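Local coordinates for universal stress protein (Pseudomonas aeruginosa UCBPP-PA14, PDB 7MQ5) that is of unknown function but belongs to the universal stress protein family, whose members are generally linked to survival under stress, at residues 240-245 with 270-275. Sequence-based numbering, arbitrary orientation. Where two conformers were deposited one is given.
Sequences VTVIGT and DVLVLK
The carbonyl oxygen of Thr-241 takes the amide of Leu-272, with Leu-272 N 2.9 Å from Thr-241 O, while the CA-H of Val-271 approaches that same oxygen. This double approach illustrates how parallel strands pair: Thr-241, Ile-243 and Thr-245 each turn their amide to strand 270-274, and Asp-270, Leu-272 and Leu-274 accept, and the oxygens of Thr-241 and Ile-243 accept in turn from the amides of Leu-272 and Leu-274. The bond from Ile-243 N to Leu-272 O, 3.0 Å, is the straightest of the five, 171° at the hydrogen, its donor lying nearly on the carbonyl axis. The strands run in the same direction with a 20° twist.

Side chains pack separately on the two faces. On the face of Val-242, its CG1, anti to the backbone N (chi1 -177°), reaches Leu-274 CD1 at 3.8 Å and also meets Leu-272 CD2 at 4.1 Å; Val-242 and Leu-272 stand side by side, pointing the same way. On the other face, in one of its two conformers, Ile-243 slants across Val-271, its CD1 touching Val-271 CG1 at 4.0 Å. Farther along, Thr-245 crosses Val-273 at about a right angle, CG2 to CG1 3.9 Å, while Thr-245 OG1 rests 3.5 Å from Lys-275 CG.

The charged ends of Asp-270 and Lys-275 have partners outside the pair: Asp-270 OD2 forms a salt bridge with Arg-26 NE, OD1 accepts from the backbone N of Lys-127, and Lys-275 NZ reaches the carbonyl of Leu-116. Helix 258-264 connects the strands in a beta-alpha-beta unit and covers Ile-243, Val-271 and Val-273 through Leu-264, whereas helix 148-167 packs on Val-242, Leu-272 and Leu-274. Within the sheet, strand 136-141 flanks 240-244, and antiparallel strand 123-126 borders 270-274.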
loop_
_atom_site.group_PDB
_atom_site.type_symbol
_atom_site.label_atom_id
_atom_site.label_comp_id
_atom_site.label_asym_id
_atom_site.label_seq_id
_atom_site.Cartn_x
_atom_site.Cartn_y
_atom_site.Cartn_z
ATOM N N VAL A 240 -8.861 -3.773 -1.383
ATOM C CA VAL A 240 -7.541 -3.087 -1.406
ATOM C C VAL A 240 -7.736 -1.732 -2.075
ATOM O O VAL A 240 -8.407 -1.689 -3.113
ATOM C CB VAL A 240 -6.458 -3.866 -2.189
ATOM C CG1 VAL A 240 -5.148 -3.090 -2.238
ATOM C CG2 VAL A 240 -6.251 -5.265 -1.653
ATOM N N THR A 241 -7.142 -0.690 -1.497
ATOM C CA THR A 241 -7.064 0.640 -2.139
ATOM C C THR A 241 -5.574 0.947 -2.298
ATOM O O THR A 241 -4.822 0.804 -1.333
ATOM C CB THR A 241 -7.802 1.726 -1.343
ATOM O OG1 THR A 241 -9.166 1.334 -1.171
ATOM C CG2 THR A 241 -7.773 3.063 -2.044
ATOM N N VAL A 242 -5.178 1.377 -3.483
ATOM C CA VAL A 242 -3.779 1.761 -3.786
ATOM C C VAL A 242 -3.748 3.280 -3.887
ATOM O O VAL A 242 -4.521 3.857 -4.684
ATOM C CB VAL A 242 -3.273 1.103 -5.074
ATOM C CG1 VAL A 242 -1.813 1.475 -5.296
ATOM C CG2 VAL A 242 -3.473 -0.408 -5.050
ATOM N N ILE A 243 -2.889 3.904 -3.084
ATOM C CA ILE A 243 -2.768 5.381 -3.061
ATOM C C ILE A 243 -1.298 5.777 -3.156
ATOM O O ILE A 243 -0.397 4.945 -2.895
ATOM C CB ILE A 243 -3.398 5.987 -1.790
ATOM C CG1 ILE A 243 -2.577 5.672 -0.536
ATOM C CG2 ILE A 243 -4.856 5.574 -1.639
ATOM C CD1 ILE A 243 -3.064 6.381 0.702
ATOM N N GLY A 244 -1.088 7.025 -3.555
ATOM C CA GLY A 244 0.245 7.633 -3.534
ATOM C C GLY A 244 0.261 8.780 -2.549
ATOM O O GLY A 244 -0.793 9.391 -2.305
ATOM N N THR A 245 1.405 9.008 -1.929
ATOM C CA THR A 245 1.621 10.184 -1.070
ATOM C C THR A 245 1.792 11.427 -1.960
ATOM O O THR A 245 1.871 11.304 -3.198
ATOM C CB THR A 245 2.777 9.910 -0.102
ATOM O OG1 THR A 245 3.942 9.638 -0.879
ATOM C CG2 THR A 245 2.477 8.755 0.826
ATOM N N ASP A 270 -7.720 -2.931 2.925
ATOM C CA ASP A 270 -6.249 -2.880 3.005
ATOM C C ASP A 270 -5.805 -1.646 2.206
ATOM O O ASP A 270 -6.543 -1.202 1.291
ATOM C CB ASP A 270 -5.596 -4.115 2.390
ATOM C CG ASP A 270 -5.774 -5.411 3.154
ATOM O OD1 ASP A 270 -6.449 -5.420 4.206
ATOM O OD2 ASP A 270 -5.208 -6.414 2.684
ATOM N N VAL A 271 -4.629 -1.119 2.509
ATOM C CA VAL A 271 -4.122 0.065 1.776
ATOM C C VAL A 271 -2.674 -0.193 1.363
ATOM O O VAL A 271 -1.831 -0.505 2.227
ATOM C CB VAL A 271 -4.243 1.366 2.597
ATOM C CG1 VAL A 271 -3.952 2.593 1.733
ATOM C CG2 VAL A 271 -5.607 1.514 3.256
ATOM N N LEU A 272 -2.408 -0.069 0.067
ATOM C CA LEU A 272 -1.030 -0.111 -0.461
ATOM C C LEU A 272 -0.592 1.335 -0.662
ATOM O O LEU A 272 -1.240 2.057 -1.454
ATOM C CB LEU A 272 -0.974 -0.895 -1.770
ATOM C CG LEU A 272 0.407 -0.962 -2.406
ATOM C CD1 LEU A 272 1.397 -1.680 -1.510
ATOM C CD2 LEU A 272 0.363 -1.606 -3.776
ATOM N N VAL A 273 0.439 1.743 0.058
ATOM C CA VAL A 273 0.926 3.144 0.046
ATOM C C VAL A 273 2.215 3.236 -0.772
ATOM O O VAL A 273 3.222 2.607 -0.403
ATOM C CB VAL A 273 1.143 3.624 1.488
ATOM C CG1 VAL A 273 1.637 5.058 1.504
ATOM C CG2 VAL A 273 -0.124 3.469 2.315
ATOM N N LEU A 274 2.144 3.993 -1.862
ATOM C CA LEU A 274 3.288 4.236 -2.756
ATOM C C LEU A 274 3.767 5.674 -2.573
ATOM O O LEU A 274 2.960 6.530 -2.198
ATOM C CB LEU A 274 2.855 3.992 -4.203
ATOM C CG LEU A 274 2.250 2.620 -4.468
ATOM C CD1 LEU A 274 1.819 2.501 -5.914
ATOM C CD2 LEU A 274 3.216 1.508 -4.105
ATOM N N LYS A 275 5.039 5.906 -2.845
ATOM C CA LYS A 275 5.617 7.262 -2.758
ATOM C C LYS A 275 6.258 7.623 -4.085
ATOM O O LYS A 275 6.648 6.744 -4.847
ATOM C CB LYS A 275 6.666 7.352 -1.652
ATOM C CG LYS A 275 6.172 6.993 -0.258
ATOM C CD LYS A 275 7.203 7.290 0.798
ATOM C CE LYS A 275 6.744 6.999 2.215
ATOM N NZ LYS A 275 6.760 5.556 2.566
#